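Side-chain contacts in mandelate racemase/muconate lactonizing enzyme (Roseovarius nubinhibens, PDB 2QDD), which is of unknown function but, as a magnesium-dependent member of the enolase superfamily, probably abstracts a proton next to a substrate carboxylate: residues His57-Ala62 with Val197-Thr202; Arg91-Gln96 with Ser105-Ala110; Ser250-Ala255 with Arg278-Phe283. All coordinates share one frame; numbering follows the deposited sequence.

Contact 1: residues His57-Ala62 with Val197-Thr202; sequences HSYLPA and VNRAWT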
loop_
_atom_site.group_PDB
_atom_site.type_symbol
_atom_site.label_atom_id
_atom_site.label_comp_id
_atom_site.label_asym_id
_atom_site.label_seq_id
_atom_site.Cartn_x
_atom_site.Cartn_y
_atom_site.Cartn_z
ATOM N N HIS A 57 -5.859 -13.086 -37.284
ATOM C CA HIS A 57 -4.590 -12.469 -36.910
ATOM C C HIS A 57 -4.774 -11.191 -36.085
ATOM O O HIS A 57 -3.800 -10.502 -35.800
ATOM C CB HIS A 57 -3.725 -12.205 -38.152
ATOM C CG HIS A 57 -4.428 -11.456 -39.242
ATOM N ND1 HIS A 57 -4.632 -10.093 -39.197
ATOM C CD2 HIS A 57 -4.967 -11.879 -40.410
ATOM C CE1 HIS A 57 -5.278 -9.710 -40.285
ATOM N NE2 HIS A 57 -5.492 -10.774 -41.038
ATOM N N SER A 58 -6.018 -10.892 -35.702
ATOM C CA SER A 58 -6.325 -9.653 -34.993
ATOM C C SER A 58 -6.745 -9.885 -33.538
ATOM O O SER A 58 -6.784 -8.947 -32.742
ATOM C CB SER A 58 -7.383 -8.843 -35.754
ATOM O OG SER A 58 -8.699 -9.225 -35.395
ATOM N N TYR A 59 -7.045 -11.135 -33.196
ATOM C CA TYR A 59 -7.573 -11.485 -31.877
ATOM C C TYR A 59 -6.514 -11.421 -30.768
ATOM O O TYR A 59 -6.742 -10.815 -29.720
ATOM C CB TYR A 59 -8.234 -12.870 -31.924
ATOM C CG TYR A 59 -8.802 -13.345 -30.607
ATOM C CD1 TYR A 59 -9.843 -12.661 -29.980
ATOM C CD2 TYR A 59 -8.304 -14.488 -29.995
ATOM C CE1 TYR A 59 -10.359 -13.098 -28.762
ATOM C CE2 TYR A 59 -8.808 -14.933 -28.778
ATOM C CZ TYR A 59 -9.832 -14.234 -28.168
ATOM O OH TYR A 59 -10.331 -14.685 -26.963
ATOM N N LEU A 60 -5.369 -12.052 -31.016
ATOM C CA LEU A 60 -4.271 -12.157 -30.064
ATOM C C LEU A 60 -2.962 -11.922 -30.837
ATOM O O LEU A 60 -2.981 -11.906 -32.073
ATOM C CB LEU A 60 -4.269 -13.558 -29.426
ATOM C CG LEU A 60 -5.272 -13.850 -28.310
ATOM C CD1 LEU A 60 -5.202 -15.307 -27.922
ATOM C CD2 LEU A 60 -5.101 -12.948 -27.087
ATOM N N PRO A 61 -1.824 -11.718 -30.125
ATOM C CA PRO A 61 -0.515 -11.732 -30.798
ATOM C C PRO A 61 -0.143 -13.079 -31.412
ATOM O O PRO A 61 0.706 -13.801 -30.876
ATOM C CB PRO A 61 0.466 -11.363 -29.677
ATOM C CG PRO A 61 -0.364 -10.719 -28.640
ATOM C CD PRO A 61 -1.678 -11.407 -28.692
ATOM N N ALA A 62 -0.767 -13.382 -32.547
ATOM C CA ALA A 62 -0.735 -14.706 -33.162
ATOM C C ALA A 62 -1.260 -14.612 -34.589
ATOM O O ALA A 62 -2.250 -13.932 -34.846
ATOM C CB ALA A 62 -1.583 -15.679 -32.363
ATOM N N VAL A 197 -17.659 -9.296 -23.319
ATOM C CA VAL A 197 -17.592 -7.919 -23.789
ATOM C C VAL A 197 -16.519 -7.862 -24.869
ATOM O O VAL A 197 -16.559 -6.998 -25.753
ATOM C CB VAL A 197 -17.234 -6.974 -22.608
ATOM C CG1 VAL A 197 -17.116 -5.536 -23.050
ATOM C CG2 VAL A 197 -18.263 -7.100 -21.491
ATOM N N ASN A 198 -15.602 -8.833 -24.789
ATOM C CA ASN A 198 -14.380 -8.895 -25.590
ATOM C C ASN A 198 -13.680 -7.575 -25.824
ATOM O O ASN A 198 -13.473 -7.126 -26.960
ATOM C CB ASN A 198 -14.560 -9.695 -26.878
ATOM C CG ASN A 198 -13.485 -10.753 -27.047
ATOM O OD1 ASN A 198 -13.788 -11.940 -27.191
ATOM N ND2 ASN A 198 -12.215 -10.328 -27.024
ATOM N N ARG A 199 -13.310 -6.954 -24.700
ATOM C CA ARG A 199 -12.458 -5.752 -24.650
ATOM C C ARG A 199 -13.041 -4.477 -25.273
ATOM O O ARG A 199 -12.324 -3.498 -25.468
ATOM C CB ARG A 199 -11.041 -6.032 -25.176
ATOM C CG ARG A 199 -10.352 -7.211 -24.517
ATOM C CD ARG A 199 -9.058 -7.560 -25.213
ATOM N NE ARG A 199 -9.305 -8.361 -26.409
ATOM C CZ ARG A 199 -8.357 -8.872 -27.189
ATOM N NH1 ARG A 199 -8.698 -9.594 -28.250
ATOM N NH2 ARG A 199 -7.074 -8.677 -26.910
ATOM N N ALA A 200 -14.341 -4.483 -25.552
ATOM C CA ALA A 200 -14.988 -3.391 -26.282
ATOM C C ALA A 200 -15.303 -2.156 -25.428
ATOM O O ALA A 200 -15.648 -1.106 -25.966
ATOM C CB ALA A 200 -16.243 -3.891 -26.987
ATOM N N TRP A 201 -15.189 -2.281 -24.108
ATOM C CA TRP A 201 -15.408 -1.155 -23.208
ATOM C C TRP A 201 -14.115 -0.431 -22.830
ATOM O O TRP A 201 -13.036 -1.030 -22.791
ATOM C CB TRP A 201 -16.153 -1.610 -21.953
ATOM C CG TRP A 201 -17.581 -1.985 -22.195
ATOM C CD1 TRP A 201 -18.357 -1.636 -23.270
ATOM C CD2 TRP A 201 -18.419 -2.774 -21.337
ATOM N NE1 TRP A 201 -19.621 -2.163 -23.132
ATOM C CE2 TRP A 201 -19.685 -2.868 -21.959
ATOM C CE3 TRP A 201 -18.218 -3.424 -20.110
ATOM C CZ2 TRP A 201 -20.745 -3.577 -21.390
ATOM C CZ3 TRP A 201 -19.275 -4.120 -19.543
ATOM C CH2 TRP A 201 -20.519 -4.198 -20.187
ATOM N N THR A 202 -14.231 0.869 -22.580
ATOM C CA THR A 202 -13.266 1.592 -21.742
ATOM C C THR A 202 -13.754 1.488 -20.291
ATOM O O THR A 202 -14.925 1.143 -20.071
ATOM C CB THR A 202 -13.159 3.073 -22.172
ATOM O OG1 THR A 202 -14.472 3.625 -22.339
ATOM C CG2 THR A 202 -12.349 3.208 -23.468
#
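The phenol ring of Tyr59 meets Asn198 at its edge, near the ring plane, where CE1 lies 3.8 Å from Asn198 ND2. Asn198 was deposited in two conformers, so this approach is tentative. The guanidinium of Arg199 is turned 79° from the same ring and approaches it obliquely, with NH1 3.7 Å from Tyr59 CD1. At the edge of the guanidinium, almost within its plane, sits the backbone carbonyl of Tyr59. Arg199 NH1 donates to Tyr59 O across 2.7 Å, and the N-H...O angle of 173° makes this a short, nearly straight bond. The nitrogen lies in the carbonyl plane, on a lone pair of the oxygen. The Arg199 chain is extended at first and then bends at chi3 (-81°), which brings NH1 onto that carbonyl and beside the tyrosine ring. One side chain thus touches both the carbonyl of Tyr59 and, obliquely, its ring. The geometry joins a loop of the N-terminal domain, between strand 47-52 and helix 64-78, to the loop after strand 192-196 of the barrel, as in enolase-superfamily enzymes, where the N-terminal domain closes over the ends of the barrel strands. The Tyr59 hydroxyl is hydrogen-bonded to Glu244, a magnesium ligand, and to Lys267, while Asn198 N bonds to Asp196, another ligand. The chemistry is therefore that of a hydrogen-bonded contact between the two domains: a cationic arginine held to a neutral carbonyl, consistent with steadying the tyrosine beside a metal site that is empty in this chain.

Contact 2: residues Arg91-Gln96 with Ser105-Ala110; sequences RVMDLQ and SPIDMA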
loop_
_atom_site.group_PDB
_atom_site.type_symbol
_atom_site.label_atom_id
_atom_site.label_comp_id
_atom_site.label_asym_id
_atom_site.label_seq_id
_atom_site.Cartn_x
_atom_site.Cartn_y
_atom_site.Cartn_z
ATOM N N ARG A 91 11.754 -25.333 -21.968
ATOM C CA ARG A 91 12.955 -24.530 -21.723
ATOM C C ARG A 91 13.771 -24.223 -22.977
ATOM O O ARG A 91 14.149 -23.076 -23.199
ATOM C CB ARG A 91 13.846 -25.192 -20.669
ATOM C CG ARG A 91 13.339 -25.015 -19.252
ATOM C CD ARG A 91 14.388 -25.400 -18.224
ATOM N NE ARG A 91 14.563 -26.849 -18.087
ATOM C CZ ARG A 91 13.793 -27.655 -17.353
ATOM N NH1 ARG A 91 12.751 -27.180 -16.671
ATOM N NH2 ARG A 91 14.068 -28.955 -17.306
ATOM N N VAL A 92 14.035 -25.252 -23.780
ATOM C CA VAL A 92 14.717 -25.100 -25.070
ATOM C C VAL A 92 13.977 -24.144 -26.013
ATOM O O VAL A 92 14.584 -23.204 -26.532
ATOM C CB VAL A 92 14.981 -26.479 -25.743
ATOM C CG1 VAL A 92 15.473 -26.308 -27.180
ATOM C CG2 VAL A 92 16.000 -27.282 -24.920
ATOM N N MET A 93 12.673 -24.370 -26.206
ATOM C CA MET A 93 11.820 -23.463 -26.984
ATOM C C MET A 93 11.874 -22.005 -26.504
ATOM O O MET A 93 11.961 -21.088 -27.321
ATOM C CB MET A 93 10.364 -23.940 -26.994
ATOM C CG MET A 93 10.106 -25.250 -27.731
ATOM S SD MET A 93 8.358 -25.470 -28.130
ATOM C CE MET A 93 7.653 -25.846 -26.524
ATOM N N ASP A 94 11.830 -21.805 -25.185
ATOM C CA ASP A 94 11.887 -20.460 -24.589
ATOM C C ASP A 94 13.266 -19.813 -24.724
ATOM O O ASP A 94 13.376 -18.596 -24.833
ATOM C CB ASP A 94 11.478 -20.497 -23.111
ATOM C CG ASP A 94 9.982 -20.733 -22.911
ATOM O OD1 ASP A 94 9.183 -20.491 -23.840
ATOM O OD2 ASP A 94 9.601 -21.156 -21.801
ATOM N N LEU A 95 14.304 -20.642 -24.701
ATOM C CA LEU A 95 15.681 -20.213 -24.944
ATOM C C LEU A 95 15.887 -19.771 -26.393
ATOM O O LEU A 95 16.564 -18.775 -26.657
ATOM C CB LEU A 95 16.647 -21.357 -24.621
ATOM C CG LEU A 95 17.827 -21.070 -23.698
ATOM C CD1 LEU A 95 18.200 -22.326 -22.918
ATOM C CD2 LEU A 95 19.018 -20.551 -24.492
ATOM N N GLN A 96 15.299 -20.517 -27.326
ATOM C CA GLN A 96 15.636 -20.379 -28.737
ATOM C C GLN A 96 14.714 -19.413 -29.460
ATOM O O GLN A 96 15.075 -18.865 -30.499
ATOM C CB GLN A 96 15.650 -21.742 -29.442
ATOM C CG GLN A 96 16.769 -22.701 -28.987
ATOM C CD GLN A 96 18.182 -22.148 -29.170
ATOM O OE1 GLN A 96 18.444 -21.326 -30.048
ATOM N NE2 GLN A 96 19.100 -22.612 -28.336
ATOM N N SER A 105 2.662 -23.843 -28.650
ATOM C CA SER A 105 1.534 -24.672 -28.215
ATOM C C SER A 105 1.343 -25.983 -29.001
ATOM O O SER A 105 1.160 -27.029 -28.390
ATOM C CB SER A 105 0.235 -23.847 -28.139
ATOM O OG SER A 105 -0.886 -24.640 -27.776
ATOM N N PRO A 106 1.375 -25.936 -30.365
ATOM C CA PRO A 106 1.316 -27.263 -31.012
ATOM C C PRO A 106 2.530 -28.181 -30.819
ATOM O O PRO A 106 2.364 -29.399 -30.844
ATOM C CB PRO A 106 1.144 -26.924 -32.498
ATOM C CG PRO A 106 1.712 -25.578 -32.655
ATOM C CD PRO A 106 1.397 -24.861 -31.381
ATOM N N ILE A 107 3.727 -27.610 -30.636
ATOM C CA ILE A 107 4.925 -28.399 -30.334
ATOM C C ILE A 107 4.813 -29.118 -28.991
ATOM O O ILE A 107 5.115 -30.311 -28.887
ATOM C CB ILE A 107 6.218 -27.554 -30.368
ATOM C CG1 ILE A 107 6.376 -26.866 -31.727
ATOM C CG2 ILE A 107 7.446 -28.429 -30.065
ATOM C CD1 ILE A 107 7.299 -25.672 -31.730
ATOM N N ASP A 108 4.369 -28.384 -27.975
ATOM C CA ASP A 108 4.139 -28.941 -26.645
ATOM C C ASP A 108 3.035 -30.008 -26.628
ATOM O O ASP A 108 3.181 -31.046 -25.980
ATOM C CB ASP A 108 3.817 -27.817 -25.661
ATOM C CG ASP A 108 3.636 -28.320 -24.255
ATOM O OD1 ASP A 108 4.653 -28.602 -23.582
ATOM O OD2 ASP A 108 2.474 -28.445 -23.827
ATOM N N MET A 109 1.949 -29.731 -27.351
ATOM C CA MET A 109 0.777 -30.608 -27.475
ATOM C C MET A 109 1.151 -31.973 -28.065
ATOM O O MET A 109 0.673 -33.012 -27.601
ATOM C CB MET A 109 -0.260 -29.912 -28.372
ATOM C CG MET A 109 -1.632 -30.551 -28.451
ATOM S SD MET A 109 -2.732 -29.535 -29.463
ATOM C CE MET A 109 -3.635 -30.811 -30.276
ATOM N N ALA A 110 2.017 -31.949 -29.076
ATOM C CA ALA A 110 2.480 -33.155 -29.754
ATOM C C ALA A 110 3.456 -33.975 -28.917
ATOM O O ALA A 110 3.491 -35.202 -29.030
ATOM C CB ALA A 110 3.091 -32.801 -31.088
#
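Met93 and Ile107 mark the nearest approach of two helical segments, with CA atoms 9.1 Å apart. Segment 91-96 forms the last turns of helix 86-96, and segment 105-110 runs within helix 101-119. The second helix is kinked at Pro106, whose nitrogen has no hydrogen to give to the turn before; regular bonding resumes with Met109 N to Ser105 O at 3.0 Å. Across the gap the two side chains slide past each other in opposite directions. Met93 does the reaching: its sulfur lies 3.7 Å from Ile107 CG2, and Ile107 CB and CD1 are almost equally near, the latter at 3.8 Å from SD. The sulfur therefore touches Ile107 at CB, CG2 and CD1, not at a single methyl. A bend at chi3 (-73°) turns CE of Met93 toward Asp108, and CE comes within 4.4 Å of Asp108 CB. The two helices follow each other closely in the chain and belong to the N-terminal domain of the enolase superfamily, in which helices pack on an antiparallel sheet. Leu78 of helix 64-78 touches both Met93 and Ile107, and Ile107 also touches Leu38 of strand 29-42, so the contact sits where three helices meet the sheet. Met93 CE meets the backbone N and CB of Asp108, not the carboxylate. That buried carboxylate takes Leu274 N at OD2, and Thr275 OG1 and Asn90 ND2 at OD1; Leu274 and Thr275 lie at the start of helix 274-287 in the barrel domain.

Contact 3: residues Ser250-Ala255 with Arg278-Phe283; sequences SDHLAA and RQIRDF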
loop_
_atom_site.group_PDB
_atom_site.type_symbol
_atom_site.label_atom_id
_atom_site.label_comp_id
_atom_site.label_asym_id
_atom_site.label_seq_id
_atom_site.Cartn_x
_atom_site.Cartn_y
_atom_site.Cartn_z
ATOM N N SER A 250 3.238 -14.838 -15.065
ATOM C CA SER A 250 3.439 -13.615 -14.288
ATOM C C SER A 250 2.276 -12.630 -14.383
ATOM O O SER A 250 2.047 -11.858 -13.450
ATOM C CB SER A 250 4.743 -12.926 -14.697
ATOM O OG SER A 250 4.657 -12.454 -16.029
ATOM N N ASP A 251 1.552 -12.663 -15.506
ATOM C CA ASP A 251 0.297 -11.917 -15.661
ATOM C C ASP A 251 -0.826 -12.438 -14.772
ATOM O O ASP A 251 -1.694 -11.671 -14.359
ATOM C CB ASP A 251 -0.165 -11.908 -17.124
ATOM C CG ASP A 251 0.849 -11.262 -18.063
ATOM O OD1 ASP A 251 0.912 -11.678 -19.241
ATOM O OD2 ASP A 251 1.579 -10.340 -17.629
ATOM N N HIS A 252 -0.809 -13.744 -14.491
ATOM C CA HIS A 252 -1.801 -14.370 -13.618
ATOM C C HIS A 252 -1.508 -14.052 -12.157
ATOM O O HIS A 252 -2.418 -13.737 -11.378
ATOM C CB HIS A 252 -1.841 -15.884 -13.843
ATOM C CG HIS A 252 -2.292 -16.274 -15.213
ATOM N ND1 HIS A 252 -1.457 -16.242 -16.309
ATOM C CD2 HIS A 252 -3.502 -16.675 -15.672
ATOM C CE1 HIS A 252 -2.127 -16.623 -17.382
ATOM N NE2 HIS A 252 -3.371 -16.889 -17.023
ATOM N N LEU A 253 -0.224 -14.144 -11.810
ATOM C CA LEU A 253 0.337 -13.653 -10.554
ATOM C C LEU A 253 0.007 -12.192 -10.262
ATOM O O LEU A 253 -0.332 -11.846 -9.135
ATOM C CB LEU A 253 1.857 -13.825 -10.592
ATOM C CG LEU A 253 2.555 -14.589 -9.470
ATOM C CD1 LEU A 253 1.842 -15.888 -9.133
ATOM C CD2 LEU A 253 4.006 -14.849 -9.853
ATOM N N ALA A 254 0.118 -11.349 -11.288
ATOM C CA ALA A 254 -0.295 -9.949 -11.228
ATOM C C ALA A 254 -1.791 -9.770 -11.008
ATOM O O ALA A 254 -2.194 -8.956 -10.178
ATOM C CB ALA A 254 0.148 -9.208 -12.488
ATOM N N ALA A 255 -2.606 -10.525 -11.748
ATOM C CA ALA A 255 -4.068 -10.489 -11.596
ATOM C C ALA A 255 -4.490 -10.882 -10.183
ATOM O O ALA A 255 -5.373 -10.255 -9.594
ATOM C CB ALA A 255 -4.739 -11.405 -12.624
ATOM N N ARG A 278 -1.255 -26.070 -17.563
ATOM C CA ARG A 278 -1.401 -26.862 -16.330
ATOM C C ARG A 278 -0.901 -26.140 -15.072
ATOM O O ARG A 278 -1.554 -26.197 -14.020
ATOM C CB ARG A 278 -0.687 -28.213 -16.469
ATOM C CG ARG A 278 -0.853 -29.157 -15.287
ATOM C CD ARG A 278 0.499 -29.599 -14.760
ATOM N NE ARG A 278 0.633 -31.054 -14.748
ATOM C CZ ARG A 278 1.744 -31.708 -15.081
ATOM N NH1 ARG A 278 1.771 -33.033 -15.041
ATOM N NH2 ARG A 278 2.831 -31.041 -15.458
ATOM N N GLN A 279 0.249 -25.473 -15.177
ATOM C CA GLN A 279 0.770 -24.648 -14.080
ATOM C C GLN A 279 -0.199 -23.537 -13.667
ATOM O O GLN A 279 -0.425 -23.317 -12.477
ATOM C CB GLN A 279 2.146 -24.050 -14.414
ATOM C CG GLN A 279 2.805 -23.386 -13.185
ATOM C CD GLN A 279 3.965 -22.440 -13.492
ATOM O OE1 GLN A 279 4.785 -22.162 -12.614
ATOM N NE2 GLN A 279 4.032 -21.933 -14.723
ATOM N N ILE A 280 -0.767 -22.855 -14.660
ATOM C CA ILE A 280 -1.820 -21.853 -14.454
ATOM C C ILE A 280 -3.096 -22.440 -13.831
ATOM O O ILE A 280 -3.671 -21.855 -12.904
ATOM C CB ILE A 280 -2.133 -21.118 -15.778
ATOM C CG1 ILE A 280 -0.908 -20.317 -16.218
ATOM C CG2 ILE A 280 -3.359 -20.201 -15.641
ATOM C CD1 ILE A 280 -0.859 -20.047 -17.697
ATOM N N ARG A 281 -3.512 -23.600 -14.330
ATOM C CA ARG A 281 -4.665 -24.325 -13.793
ATOM C C ARG A 281 -4.495 -24.637 -12.311
ATOM O O ARG A 281 -5.400 -24.389 -11.511
ATOM C CB ARG A 281 -4.893 -25.627 -14.574
ATOM C CG ARG A 281 -6.260 -26.280 -14.325
ATOM C CD ARG A 281 -6.235 -27.301 -13.186
ATOM N NE ARG A 281 -5.201 -28.336 -13.333
ATOM C CZ ARG A 281 -5.358 -29.468 -14.013
ATOM N NH1 ARG A 281 -6.500 -29.715 -14.643
ATOM N NH2 ARG A 281 -4.372 -30.358 -14.070
ATOM N N ASP A 282 -3.338 -25.194 -11.970
ATOM C CA ASP A 282 -2.991 -25.546 -10.601
ATOM C C ASP A 282 -2.889 -24.324 -9.686
ATOM O O ASP A 282 -3.286 -24.385 -8.522
ATOM C CB ASP A 282 -1.667 -26.322 -10.584
ATOM C CG ASP A 282 -1.805 -27.754 -11.125
ATOM O OD1 ASP A 282 -2.932 -28.199 -11.465
ATOM O OD2 ASP A 282 -0.767 -28.444 -11.197
ATOM N N PHE A 283 -2.350 -23.226 -10.214
ATOM C CA PHE A 283 -2.363 -21.946 -9.511
ATOM C C PHE A 283 -3.795 -21.496 -9.212
ATOM O O PHE A 283 -4.095 -21.104 -8.086
ATOM C CB PHE A 283 -1.607 -20.864 -10.297
ATOM C CG PHE A 283 -1.619 -19.514 -9.630
ATOM C CD1 PHE A 283 -2.424 -18.490 -10.114
ATOM C CD2 PHE A 283 -0.828 -19.269 -8.516
ATOM C CE1 PHE A 283 -2.447 -17.244 -9.499
ATOM C CE2 PHE A 283 -0.843 -18.024 -7.893
ATOM C CZ PHE A 283 -1.653 -17.012 -8.385
#
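His252 and Ile280 meet through the face of the imidazole, and the histidine can be followed outward from its backbone. CB points toward segment 278-283, and chi1 of -64° sets CG anti to the carbonyl carbon, sending the ring into the gap between the helices. CG is still 4.1 Å from Ile280 CG2. Farther out, CD2 comes to 3.5 Å from Ile280 CG2 and NE2 to 3.6 Å from the same methyl, while CE1 lies 3.7 Å from Ile280 CD1. The CG2 methyl stands 3.8 Å from the ring centroid, 27° off the normal, which qualifies as a CH-pi contact. ND1 is bonded to Glu248 O, which would restrain the rotation of the ring. With an alanine here, Glu248 O would probably lose this side-chain donor and Ile280 would be left facing a gap. At the next residue, Leu253 CD1 leans obliquely on Phe283, 3.6 Å from CE2, and the phenyl also makes edge-to-face contacts with Phe249 and Trp289. The short helix axes run nearly parallel, 16° apart and 10.9 Å at closest. These are successive outer helices of the barrel, following strands 240-242 and 263-266; Ile280 also touches Ile266 of the latter strand, and Trp256 and Leu253 of a neighbouring (fourth) subunit pack on Leu253 and Phe283 respectively.

How the contacts relate
Contact 1 lies at the surface, whereas contacts 2 and 3 are buried, and their chemistry follows. The loop pair 57-62 with 197-202 is joined by a charged-to-carbonyl hydrogen bond between domains, beside the magnesium ligands; the two helix pairs meet through apolar and CH-pi packing, each within one domain. Contact 2 is closed inside the chain loop spanned by contact 1, and both touch the second subunit, while contact 3 follows later in the chain; contacts 2 and 3 both reach the fourth subunit. Centres are 18 to 25 Å apart and none touch. Contact 2 is nevertheless linked to a helix of contact 3 through Asp108.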